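Sortase family protein (Clostridium perfringens, PDB 4D70) catalyses, as a class D sortase, a cysteine transpeptidase reaction that probably cleaves sorting signals and attaches surface proteins to the cell envelope. Local coordinates at residues 83-88 and 107-112; 100-105 and 179-184; 128-133 and 137-142; 169-172 and 177-180. All blocks are in the same frame, centred on the assembly; numbering follows the deposited sequence. Where two conformers were deposited one is given.

Interaction 1 of 4, residues 83-88 and 107-112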
loop_
_atom_site.group_PDB
_atom_site.type_symbol
_atom_site.label_atom_id
_atom_site.label_comp_id
_atom_site.label_asym_id
_atom_site.label_seq_id
_atom_site.Cartn_x
_atom_site.Cartn_y
_atom_site.Cartn_z
ATOM N N VAL A 83 6.699 4.398 -11.074
ATOM C CA VAL A 83 5.442 4.404 -10.325
ATOM C C VAL A 83 5.621 5.222 -9.067
ATOM O O VAL A 83 4.859 6.151 -8.792
ATOM C CB VAL A 83 4.974 2.968 -9.974
ATOM C CG1 VAL A 83 3.813 3.027 -8.989
ATOM C CG2 VAL A 83 4.565 2.215 -11.258
ATOM N N LEU A 84 6.676 4.886 -8.328
ATOM C CA LEU A 84 6.894 5.461 -7.018
ATOM C C LEU A 84 7.218 6.944 -7.028
ATOM O O LEU A 84 7.102 7.581 -5.996
ATOM C CB LEU A 84 7.986 4.720 -6.280
ATOM C CG LEU A 84 7.637 3.244 -6.043
ATOM C CD1 LEU A 84 8.851 2.549 -5.487
ATOM C CD2 LEU A 84 6.413 3.099 -5.140
ATOM N N GLU A 85 7.565 7.493 -8.185
ATOM C CA GLU A 85 7.763 8.914 -8.292
ATOM C C GLU A 85 6.463 9.634 -7.993
ATOM O O GLU A 85 6.453 10.665 -7.323
ATOM C CB GLU A 85 8.254 9.266 -9.678
ATOM C CG GLU A 85 8.833 10.666 -9.778
ATOM C CD GLU A 85 9.666 10.832 -11.039
ATOM O OE1 GLU A 85 9.211 10.351 -12.109
ATOM O OE2 GLU A 85 10.758 11.444 -10.973
ATOM N N ASN A 86 5.351 9.071 -8.451
ATOM C CA ASN A 86 4.054 9.726 -8.278
ATOM C C ASN A 86 3.100 9.139 -7.283
ATOM O O ASN A 86 2.182 9.818 -6.842
ATOM C CB ASN A 86 3.390 9.760 -9.616
ATOM C CG ASN A 86 4.035 10.781 -10.509
ATOM O OD1 ASN A 86 4.061 11.958 -10.168
ATOM N ND2 ASN A 86 4.623 10.338 -11.596
ATOM N N ASN A 87 3.279 7.870 -6.951
ATOM C CA ASN A 87 2.313 7.228 -6.097
ATOM C C ASN A 87 2.952 6.291 -5.116
ATOM O O ASN A 87 4.068 5.832 -5.284
ATOM C CB ASN A 87 1.341 6.416 -6.930
ATOM C CG ASN A 87 0.319 7.252 -7.659
ATOM O OD1 ASN A 87 0.250 7.235 -8.896
ATOM N ND2 ASN A 87 -0.513 7.914 -6.935
ATOM N N ILE A 88 2.165 5.956 -4.117
ATOM C CA ILE A 88 2.418 4.781 -3.295
ATOM C C ILE A 88 2.208 3.581 -4.214
ATOM O O ILE A 88 1.253 3.558 -4.973
ATOM C CB ILE A 88 1.371 4.685 -2.176
ATOM C CG1 ILE A 88 1.487 5.823 -1.171
ATOM C CG2 ILE A 88 1.476 3.366 -1.462
ATOM C CD1 ILE A 88 0.317 5.815 -0.208
ATOM N N GLY A 107 6.476 3.074 -0.085
ATOM C CA GLY A 107 6.219 4.470 0.129
ATOM C C GLY A 107 7.463 5.321 0.069
ATOM O O GLY A 107 7.568 6.346 0.711
ATOM N N HIS A 108 8.398 4.880 -0.733
ATOM C CA HIS A 108 9.630 5.635 -0.941
ATOM C C HIS A 108 10.101 5.343 -2.330
ATOM O O HIS A 108 9.734 4.291 -2.895
ATOM C CB HIS A 108 10.698 5.175 0.047
ATOM C CG HIS A 108 11.158 3.770 -0.198
ATOM N ND1 HIS A 108 12.395 3.468 -0.737
ATOM C CD2 HIS A 108 10.573 2.583 0.077
ATOM C CE1 HIS A 108 12.539 2.156 -0.798
ATOM N NE2 HIS A 108 11.450 1.598 -0.300
ATOM N N ARG A 109 10.903 6.262 -2.862
ATOM C CA ARG A 109 11.583 6.066 -4.139
ATOM C C ARG A 109 13.068 6.275 -3.887
ATOM O O ARG A 109 13.479 7.351 -3.468
ATOM C CB ARG A 109 11.058 7.069 -5.162
ATOM C CG ARG A 109 11.547 6.839 -6.595
ATOM C CD ARG A 109 11.163 8.037 -7.431
ATOM N NE ARG A 109 11.464 7.902 -8.851
ATOM C CZ ARG A 109 12.555 8.354 -9.462
ATOM N NH1 ARG A 109 13.518 8.968 -8.795
ATOM N NH2 ARG A 109 12.692 8.148 -10.766
ATOM N N ASN A 110 13.852 5.222 -4.066
ATOM C CA ASN A 110 15.244 5.222 -3.652
ATOM C C ASN A 110 15.317 5.644 -2.197
ATOM O O ASN A 110 14.667 5.037 -1.372
ATOM C CB ASN A 110 16.097 6.114 -4.566
ATOM C CG ASN A 110 16.094 5.642 -6.009
ATOM O OD1 ASN A 110 16.271 4.468 -6.271
ATOM N ND2 ASN A 110 15.931 6.561 -6.950
ATOM N N THR A 111 16.080 6.677 -1.856
ATOM C CA THR A 111 16.193 7.086 -0.452
ATOM C C THR A 111 15.202 8.189 -0.024
ATOM O O THR A 111 15.366 8.774 1.042
ATOM C CB THR A 111 17.631 7.559 -0.116
ATOM O OG1 THR A 111 17.929 8.750 -0.850
ATOM C CG2 THR A 111 18.658 6.475 -0.413
ATOM N N ILE A 112 14.183 8.457 -0.827
ATOM C CA ILE A 112 13.241 9.535 -0.517
ATOM C C ILE A 112 11.801 9.033 -0.309
ATOM O O ILE A 112 11.150 8.507 -1.233
ATOM C CB ILE A 112 13.282 10.614 -1.624
ATOM C CG1 ILE A 112 14.744 11.032 -1.912
ATOM C CG2 ILE A 112 12.453 11.833 -1.239
ATOM C CD1 ILE A 112 15.477 11.699 -0.742
#

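Interaction 2 of 4, residues 100-105 and 179-184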
loop_
_atom_site.group_PDB
_atom_site.type_symbol
_atom_site.label_atom_id
_atom_site.label_comp_id
_atom_site.label_asym_id
_atom_site.label_seq_id
_atom_site.Cartn_x
_atom_site.Cartn_y
_atom_site.Cartn_z
ATOM N N ASN A 100 -5.058 -13.945 1.421
ATOM C CA ASN A 100 -4.022 -14.685 2.109
ATOM C C ASN A 100 -2.666 -14.168 1.644
ATOM O O ASN A 100 -2.478 -13.854 0.475
ATOM C CB ASN A 100 -4.107 -16.155 1.765
ATOM C CG ASN A 100 -5.400 -16.783 2.195
ATOM O OD1 ASN A 100 -5.939 -16.493 3.233
ATOM N ND2 ASN A 100 -5.851 -17.708 1.415
ATOM N N GLY A 101 -1.705 -14.089 2.553
ATOM C CA GLY A 101 -0.404 -13.533 2.212
ATOM C C GLY A 101 -0.280 -12.122 2.732
ATOM O O GLY A 101 -0.974 -11.736 3.674
ATOM N N ASN A 102 0.605 -11.364 2.102
ATOM C CA ASN A 102 1.091 -10.125 2.705
ATOM C C ASN A 102 1.072 -9.066 1.629
ATOM O O ASN A 102 1.976 -8.959 0.846
ATOM C CB ASN A 102 2.464 -10.414 3.298
ATOM C CG ASN A 102 3.307 -9.174 3.545
ATOM O OD1 ASN A 102 2.781 -8.111 3.800
ATOM N ND2 ASN A 102 4.618 -9.325 3.513
ATOM N N PHE A 103 0.016 -8.258 1.642
ATOM C CA PHE A 103 -0.190 -7.153 0.712
ATOM C C PHE A 103 0.849 -6.075 1.064
ATOM O O PHE A 103 0.743 -5.448 2.121
ATOM C CB PHE A 103 -1.634 -6.606 0.927
ATOM C CG PHE A 103 -1.908 -5.294 0.253
ATOM C CD1 PHE A 103 -1.734 -5.152 -1.129
ATOM C CD2 PHE A 103 -2.377 -4.207 0.969
ATOM C CE1 PHE A 103 -1.977 -3.940 -1.743
ATOM C CE2 PHE A 103 -2.601 -2.985 0.354
ATOM C CZ PHE A 103 -2.415 -2.853 -1.007
ATOM N N SER A 104 1.812 -5.881 0.164
ATOM C CA SER A 104 2.943 -5.030 0.408
ATOM C C SER A 104 3.001 -3.785 -0.447
ATOM O O SER A 104 2.753 -3.808 -1.652
ATOM C CB SER A 104 4.227 -5.791 0.184
ATOM O OG SER A 104 4.311 -6.872 1.073
ATOM N N ILE A 105 3.260 -2.666 0.210
ATOM C CA ILE A 105 3.259 -1.371 -0.450
ATOM C C ILE A 105 4.526 -0.621 -0.174
ATOM O O ILE A 105 5.145 -0.759 0.908
ATOM C CB ILE A 105 1.979 -0.581 -0.218
ATOM C CG1 ILE A 105 1.696 -0.243 1.220
ATOM C CG2 ILE A 105 0.830 -1.446 -0.732
ATOM C CD1 ILE A 105 0.561 0.757 1.410
ATOM N N ILE A 179 9.620 -0.412 8.504
ATOM C CA ILE A 179 8.608 -1.413 8.174
ATOM C C ILE A 179 7.435 -1.350 9.143
ATOM O O ILE A 179 7.591 -1.490 10.324
ATOM C CB ILE A 179 9.223 -2.816 8.244
ATOM C CG1 ILE A 179 10.581 -2.888 7.466
ATOM C CG2 ILE A 179 8.241 -3.859 7.743
ATOM C CD1 ILE A 179 10.492 -2.489 6.013
ATOM N N VAL A 180 6.231 -1.264 8.603
ATOM C CA VAL A 180 5.001 -1.354 9.355
ATOM C C VAL A 180 4.249 -2.566 8.823
ATOM O O VAL A 180 3.964 -2.620 7.626
ATOM C CB VAL A 180 4.184 -0.077 9.148
ATOM C CG1 VAL A 180 2.864 -0.163 9.883
ATOM C CG2 VAL A 180 4.930 1.146 9.690
ATOM N N LYS A 181 3.907 -3.482 9.715
ATOM C CA LYS A 181 3.096 -4.643 9.391
ATOM C C LYS A 181 1.801 -4.611 10.167
ATOM O O LYS A 181 1.748 -4.104 11.322
ATOM C CB LYS A 181 3.863 -5.942 9.688
ATOM C CG LYS A 181 5.050 -6.122 8.661
ATOM C CD LYS A 181 5.703 -7.502 8.790
ATOM C CE LYS A 181 6.684 -7.828 7.652
ATOM N NZ LYS A 181 5.976 -8.289 6.419
ATOM N N ALA A 182 0.771 -5.186 9.568
ATOM C CA ALA A 182 -0.562 -5.099 10.109
ATOM C C ALA A 182 -1.295 -6.386 9.674
ATOM O O ALA A 182 -1.015 -6.959 8.610
ATOM C CB ALA A 182 -1.248 -3.860 9.576
ATOM N N LYS A 183 -2.205 -6.832 10.530
ATOM C CA LYS A 183 -2.989 -8.019 10.290
ATOM C C LYS A 183 -4.446 -7.647 10.006
ATOM O O LYS A 183 -4.975 -6.700 10.585
ATOM C CB LYS A 183 -2.952 -8.935 11.518
ATOM C CG LYS A 183 -3.514 -8.242 12.774
ATOM C CD LYS A 183 -3.625 -9.102 14.058
ATOM C CE LYS A 183 -4.414 -8.320 15.142
ATOM N NZ LYS A 183 -4.466 -9.053 16.438
ATOM N N LEU A 184 -5.079 -8.397 9.139
ATOM C CA LEU A 184 -6.467 -8.120 8.784
ATOM C C LEU A 184 -7.371 -8.369 9.979
ATOM O O LEU A 184 -7.259 -9.393 10.646
ATOM C CB LEU A 184 -6.911 -9.001 7.629
ATOM C CG LEU A 184 -8.293 -8.692 7.018
ATOM C CD1 LEU A 184 -8.294 -7.387 6.243
ATOM C CD2 LEU A 184 -8.753 -9.799 6.078
HETATM O O HOH W 1 2.735 -8.400 7.117
#

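Interaction 3 of 4, residues 128-133 and 137-142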
loop_
_atom_site.group_PDB
_atom_site.type_symbol
_atom_site.label_atom_id
_atom_site.label_comp_id
_atom_site.label_asym_id
_atom_site.label_seq_id
_atom_site.Cartn_x
_atom_site.Cartn_y
_atom_site.Cartn_z
ATOM N N GLU A 128 -5.132 1.604 13.028
ATOM C CA GLU A 128 -5.801 0.972 11.897
ATOM C C GLU A 128 -5.392 1.566 10.531
ATOM O O GLU A 128 -5.177 2.780 10.413
ATOM C CB GLU A 128 -7.324 1.150 12.052
ATOM C CG GLU A 128 -8.166 -0.019 11.598
ATOM C CD GLU A 128 -9.616 0.073 12.119
ATOM O OE1 GLU A 128 -9.886 -0.174 13.305
ATOM O OE2 GLU A 128 -10.490 0.447 11.354
ATOM N N ILE A 129 -5.348 0.681 9.521
ATOM C CA ILE A 129 -5.122 1.015 8.146
ATOM C C ILE A 129 -6.291 0.427 7.357
ATOM O O ILE A 129 -6.498 -0.786 7.316
ATOM C CB ILE A 129 -3.802 0.443 7.569
ATOM C CG1 ILE A 129 -2.556 1.016 8.332
ATOM C CG2 ILE A 129 -3.653 0.752 6.100
ATOM C CD1 ILE A 129 -1.348 0.125 8.139
ATOM N N LYS A 130 -7.019 1.295 6.708
ATOM C CA LYS A 130 -8.171 0.897 5.902
ATOM C C LYS A 130 -7.838 0.868 4.410
ATOM O O LYS A 130 -7.358 1.823 3.856
ATOM C CB LYS A 130 -9.347 1.853 6.174
ATOM C CG LYS A 130 -10.634 1.533 5.386
ATOM C CD LYS A 130 -11.584 2.729 5.369
ATOM C CE LYS A 130 -12.213 3.004 6.703
ATOM N NZ LYS A 130 -12.926 4.308 6.580
ATOM N N ILE A 131 -8.121 -0.255 3.779
ATOM C CA ILE A 131 -7.803 -0.495 2.387
ATOM C C ILE A 131 -9.106 -0.846 1.683
ATOM O O ILE A 131 -9.778 -1.814 2.042
ATOM C CB ILE A 131 -6.809 -1.619 2.169
ATOM C CG1 ILE A 131 -5.529 -1.363 2.986
ATOM C CG2 ILE A 131 -6.482 -1.754 0.670
ATOM C CD1 ILE A 131 -4.665 -0.187 2.535
ATOM N N THR A 132 -9.455 -0.016 0.696
ATOM C CA THR A 132 -10.746 -0.157 -0.046
ATOM C C THR A 132 -10.484 -0.504 -1.466
ATOM O O THR A 132 -9.828 0.267 -2.202
ATOM C CB THR A 132 -11.489 1.176 0.019
ATOM O OG1 THR A 132 -11.621 1.516 1.391
ATOM C CG2 THR A 132 -12.848 1.068 -0.596
ATOM N N THR A 133 -10.922 -1.697 -1.868
ATOM C CA THR A 133 -10.813 -2.076 -3.247
ATOM C C THR A 133 -12.151 -1.709 -3.951
ATOM O O THR A 133 -13.040 -1.146 -3.338
ATOM C CB THR A 133 -10.620 -3.593 -3.424
ATOM O OG1 THR A 133 -11.751 -4.283 -2.887
ATOM C CG2 THR A 133 -9.362 -4.064 -2.669
ATOM N N ILE A 137 -14.083 -3.312 1.734
ATOM C CA ILE A 137 -13.323 -2.488 2.683
ATOM C C ILE A 137 -12.621 -3.467 3.602
ATOM O O ILE A 137 -13.275 -4.307 4.232
ATOM C CB ILE A 137 -14.207 -1.640 3.633
ATOM C CG1 ILE A 137 -15.300 -0.868 2.898
ATOM C CG2 ILE A 137 -13.349 -0.751 4.538
ATOM C CD1 ILE A 137 -14.809 -0.189 1.668
ATOM N N PHE A 138 -11.292 -3.378 3.648
ATOM C CA PHE A 138 -10.473 -4.231 4.526
ATOM C C PHE A 138 -9.833 -3.398 5.628
ATOM O O PHE A 138 -9.223 -2.363 5.348
ATOM C CB PHE A 138 -9.396 -4.933 3.703
ATOM C CG PHE A 138 -9.959 -5.893 2.697
ATOM C CD1 PHE A 138 -10.599 -7.063 3.137
ATOM C CD2 PHE A 138 -9.874 -5.633 1.321
ATOM C CE1 PHE A 138 -11.159 -7.934 2.222
ATOM C CE2 PHE A 138 -10.374 -6.545 0.411
ATOM C CZ PHE A 138 -11.021 -7.695 0.863
ATOM N N GLN A 139 -9.985 -3.837 6.872
ATOM C CA GLN A 139 -9.398 -3.134 7.986
ATOM C C GLN A 139 -8.221 -3.912 8.509
ATOM O O GLN A 139 -8.382 -5.043 8.903
ATOM C CB GLN A 139 -10.405 -3.024 9.117
ATOM C CG GLN A 139 -11.618 -2.209 8.724
ATOM C CD GLN A 139 -11.266 -0.753 8.610
ATOM O OE1 GLN A 139 -10.150 -0.347 8.911
ATOM N NE2 GLN A 139 -12.223 0.048 8.200
ATOM N N TYR A 140 -7.043 -3.319 8.469
ATOM C CA TYR A 140 -5.835 -3.953 9.034
ATOM C C TYR A 140 -5.382 -3.216 10.288
ATOM O O TYR A 140 -5.531 -1.962 10.427
ATOM C CB TYR A 140 -4.695 -3.952 8.003
ATOM C CG TYR A 140 -4.856 -4.818 6.801
ATOM C CD1 TYR A 140 -5.450 -4.336 5.672
ATOM C CD2 TYR A 140 -4.278 -6.076 6.735
ATOM C CE1 TYR A 140 -5.525 -5.095 4.513
ATOM C CE2 TYR A 140 -4.346 -6.848 5.600
ATOM C CZ TYR A 140 -4.960 -6.346 4.477
ATOM O OH TYR A 140 -5.080 -7.101 3.360
ATOM N N GLU A 141 -4.891 -3.983 11.234
ATOM C CA GLU A 141 -4.419 -3.459 12.486
ATOM C C GLU A 141 -2.905 -3.710 12.626
ATOM O O GLU A 141 -2.460 -4.842 12.625
ATOM C CB GLU A 141 -5.100 -4.142 13.673
ATOM C CG GLU A 141 -4.731 -3.471 14.983
ATOM C CD GLU A 141 -5.409 -4.178 16.220
ATOM O OE1 GLU A 141 -6.055 -5.193 16.009
ATOM O OE2 GLU A 141 -5.310 -3.737 17.391
ATOM N N ILE A 142 -2.161 -2.639 12.849
ATOM C CA ILE A 142 -0.726 -2.701 13.012
ATOM C C ILE A 142 -0.314 -3.501 14.186
ATOM O O ILE A 142 -0.828 -3.337 15.362
ATOM C CB ILE A 142 -0.119 -1.262 13.114
ATOM C CG1 ILE A 142 -0.452 -0.459 11.862
ATOM C CG2 ILE A 142 1.383 -1.289 13.396
ATOM C CD1 ILE A 142 0.076 0.998 11.984
#

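Interaction 4 of 4, residues 169-172 and 177-180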
loop_
_atom_site.group_PDB
_atom_site.type_symbol
_atom_site.label_atom_id
_atom_site.label_comp_id
_atom_site.label_asym_id
_atom_site.label_seq_id
_atom_site.Cartn_x
_atom_site.Cartn_y
_atom_site.Cartn_z
ATOM N N THR A 169 9.011 2.083 3.976
ATOM C CA THR A 169 9.538 3.437 3.743
ATOM C C THR A 169 10.981 3.438 4.183
ATOM O O THR A 169 11.513 2.401 4.566
ATOM C CB THR A 169 8.749 4.511 4.532
ATOM O OG1 THR A 169 8.697 4.187 5.947
ATOM C CG2 THR A 169 7.357 4.640 4.037
ATOM N N CYS A 170 11.649 4.598 4.130
ATOM C CA CYS A 170 13.028 4.737 4.576
ATOM C C CYS A 170 13.136 5.417 5.936
ATOM O O CYS A 170 12.286 6.192 6.330
ATOM C CB CYS A 170 13.842 5.615 3.556
ATOM S SG CYS A 170 13.863 4.865 1.936
ATOM N N THR A 171 14.255 5.198 6.584
ATOM C CA THR A 171 14.592 5.908 7.784
ATOM C C THR A 171 16.112 5.989 7.923
ATOM O O THR A 171 16.864 5.427 7.117
ATOM C CB THR A 171 13.915 5.272 9.019
ATOM O OG1 THR A 171 14.077 6.142 10.140
ATOM C CG2 THR A 171 14.505 3.885 9.347
ATOM N N ASN A 172 16.530 6.761 8.893
ATOM C CA ASN A 172 17.933 6.958 9.184
ATOM C C ASN A 172 18.663 7.531 7.941
ATOM O O ASN A 172 19.595 6.921 7.401
ATOM C CB ASN A 172 18.561 5.665 9.637
ATOM C CG ASN A 172 19.989 5.851 10.144
ATOM O OD1 ASN A 172 20.377 6.944 10.544
ATOM N ND2 ASN A 172 20.779 4.782 10.117
ATOM N N ARG A 177 15.439 0.822 6.266
ATOM C CA ARG A 177 14.038 0.693 5.888
ATOM C C ARG A 177 13.177 0.623 7.103
ATOM O O ARG A 177 13.484 -0.106 8.043
ATOM C CB ARG A 177 13.807 -0.536 5.001
ATOM C CG ARG A 177 14.583 -0.459 3.669
ATOM C CD ARG A 177 14.211 0.767 2.865
ATOM N NE ARG A 177 15.045 0.967 1.656
ATOM C CZ ARG A 177 16.038 1.853 1.529
ATOM N NH1 ARG A 177 16.429 2.643 2.536
ATOM N NH2 ARG A 177 16.668 1.946 0.376
ATOM N N TYR A 178 12.093 1.367 7.086
ATOM C CA TYR A 178 11.163 1.407 8.206
ATOM C C TYR A 178 9.966 0.586 7.726
ATOM O O TYR A 178 9.394 0.841 6.641
ATOM C CB TYR A 178 10.763 2.850 8.473
ATOM C CG TYR A 178 9.957 3.063 9.741
ATOM C CD1 TYR A 178 10.594 3.321 10.939
ATOM C CD2 TYR A 178 8.580 3.090 9.722
ATOM C CE1 TYR A 178 9.871 3.554 12.096
ATOM C CE2 TYR A 178 7.833 3.300 10.906
ATOM C CZ TYR A 178 8.472 3.557 12.050
ATOM O OH TYR A 178 7.750 3.777 13.192
ATOM N N ILE A 179 9.620 -0.412 8.504
ATOM C CA ILE A 179 8.608 -1.413 8.174
ATOM C C ILE A 179 7.435 -1.350 9.143
ATOM O O ILE A 179 7.591 -1.490 10.324
ATOM C CB ILE A 179 9.223 -2.816 8.244
ATOM C CG1 ILE A 179 10.581 -2.888 7.466
ATOM C CG2 ILE A 179 8.241 -3.859 7.743
ATOM C CD1 ILE A 179 10.492 -2.489 6.013
ATOM N N VAL A 180 6.231 -1.264 8.603
ATOM C CA VAL A 180 5.001 -1.354 9.355
ATOM C C VAL A 180 4.249 -2.566 8.823
ATOM O O VAL A 180 3.964 -2.620 7.626
ATOM C CB VAL A 180 4.184 -0.077 9.148
ATOM C CG1 VAL A 180 2.864 -0.163 9.883
ATOM C CG2 VAL A 180 4.930 1.146 9.690
HETATM O O HOH W 2 6.984 2.117 6.768
#

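Interaction 1 of 4, residues 83-88 and 107-112
L84 meets the backbone of H108 and the side chain of R109 where helix 81-86 meets strand 101-109. Its CG lies anti to its own carbonyl carbon (chi1 -61°) and CD1 extends beyond it (chi2 172°), which together bring CD1 to within 3.2 Å of H108 O. That carbonyl oxygen is buried against the leucine methyl and has no polar partner in the model. The L84 CB also rests on R109 CB, 4.0 Å away.

E85 continues the contact through R109. The two side chains run alongside each other in the same direction, and R109 is extended as far as NE, so its stem passes E85 with NE 3.6 Å from E85 CB. Carboxylate and guanidinium planes are 2° apart and stacked. E85 OE2 sits over the guanidinium centre, 3.8 Å from R109 NH2, so this long salt bridge rests on charge alone, with no N-H aimed at the oxygen. R109 NE does make a directed hydrogen bond, to L81 O at the start of the helix.

Past the helix, N87 packs on helix 29-39 and I88 enters strand 88-90 by backbone bonds to A76 of strand 71-77, while H108 faces strand 163-171.

Interaction 2 of 4, residues 100-105 and 179-184
K181 brings its ammonium up to the N102 amide: NZ is 3.4 Å from N102 ND2, a pair of donors that cannot bond to each other. The lysine chain is extended through CE and then bends at its last torsion (chi4 -80°), which turns NZ toward the amide, and the two side chains cross at about a right angle. Both donors have acceptors outside the segments: V155 O takes a bond from each, which would offset their proximity, and T166 OG1 is hydrogen-bonded to K181 NZ and N102 OD1. A water adds a weak link, 3.3 Å from N102 OD1 and also weakly held by K181 NZ.

The T166 hydroxyl belongs to strand 163-171, which lies between strands 101-109 and 176-184 in the sheet, parallel to the first and antiparallel to the second. The contact therefore bridges alternate strands of the sortase beta-barrel across the middle one, and the CA atoms of N102 and K183, the nearest pair, are 8.9 Å apart. Beyond K181, K183 packs on E141 of strand 137-148 and L184 on K163. Within strand 101-109, S104 OG donates to N102 O at 3.1 Å, from above the carbonyl plane, and N102 ND2 bonds also to N157 O.

Interaction 3 of 4, residues 128-133 and 137-142
A beta hairpin joins strand 128-132 to strand 137-148, and its paired ends run antiparallel with axes 4.6 Å apart and 159° between their directions. The hydrogen-bonded pairs are I129 with Y140 and I131 with F138. Each is closed by two bonds: I129 N to Y140 O and Y140 N to I129 O are both 2.8 Å, and F138 N reaches I131 O at 2.7 Å. Angles at the hydrogen of 167-173° show these bonds to be nearly straight. K130 CA, between the two pairs, makes a bent CA-H...O contact with F138 O, and E128 CA, before I129, makes another with Y140 O.

The face carrying I129, I131, F138 and Y140 is largely apolar. Here I131 CG1 meets Y140 CD1 at 4.0 Å, approaching the ring obliquely, and the I129 and I142 side chains cross at about a right angle, with I129 CD1 3.9 Å from I142 CG1. T133 CG2 lies at the edge of the F138 ring, near its plane. The Y140 hydroxyl, at the far end of its ring, bonds to G98 N.

The opposite face bears E128, K130, T132, I137, Q139 and E141, and is more exposed. K130 packs its CG on I137 CG2 at 3.6 Å. The T132 and I137 side chains lie side by side, with T132 CG2 only 3.2 Å from I137 CD1, closer than normal van der Waals contact, so that spacing is doubtful. With I129 and I131 on M165, and Y140 on M165 and A182, the apolar face closes over the interior, as expected of a hairpin in the sortase beta-barrel.

Interaction 4 of 4, residues 169-172 and 177-180
C170 and R177 make the compact side of this contact. C170 SG lies over one face of the R177 guanidinium, offset toward its rim, and is 3.4 Å from R177 NH1. The CB atoms of this non-hydrogen-bonded pair diverge, but the arginine bends at chi2 (-58°), bringing its guanidinium back beneath the sulfur. R177 NH1 has its hydrogen bond to G174 O in the connecting turn, which would restrain the guanidinium's rotation; the sulfur is a packing contact. Next along, T169 and Y178 form the hydrogen-bonded pair: T169 N donates to Y178 O at 3.0 Å and 175°, while Y178 N reaches T169 O at 2.8 Å from above the carbonyl plane. R177 CA-H also points at T169 O, 3.3 Å from CA. The inner hydroxyl of T169 shares a water with Y178 O: the water is 2.8 Å from T169 OG1 and donates to Y178 O at 2.7 Å. Y178 O thus takes a backbone N-H and a water, and the water lies in the plane of the tyrosine ring at its edge.

The looser side is that of T171, whose CG2 comes no closer than 4.0 Å to Y178 CB and lies at the edge of the tyrosine ring, in a partly exposed position.

Both C170 and R177 also touch H108 of the adjacent strand. A cysteine near the end of one strand, an arginine near the start of the next and a histidine beside them are consistent with the Cys-His-Arg active site of sortases.

Interaction 1 is a surface contact, held by a stacked, long salt bridge and leucine packing, whereas interactions 2, 3 and 4 are partly buried and lie within the sheet. Strand 101-109 serves interactions 1 and 2, and strand 176-184 serves interactions 2 and 4, which share I179 and V180. Only interactions 3 and 4 pair adjacent strands by backbone bonds; interaction 2 works through shared polar partners. Interaction 1 meets interaction 4 at the probable active site, where H108 ND1 is 3.4 Å from C170 SG. Interaction 3 joins interaction 2 through a probable backbone bond, K183 O to E141 N, on the barrel wall.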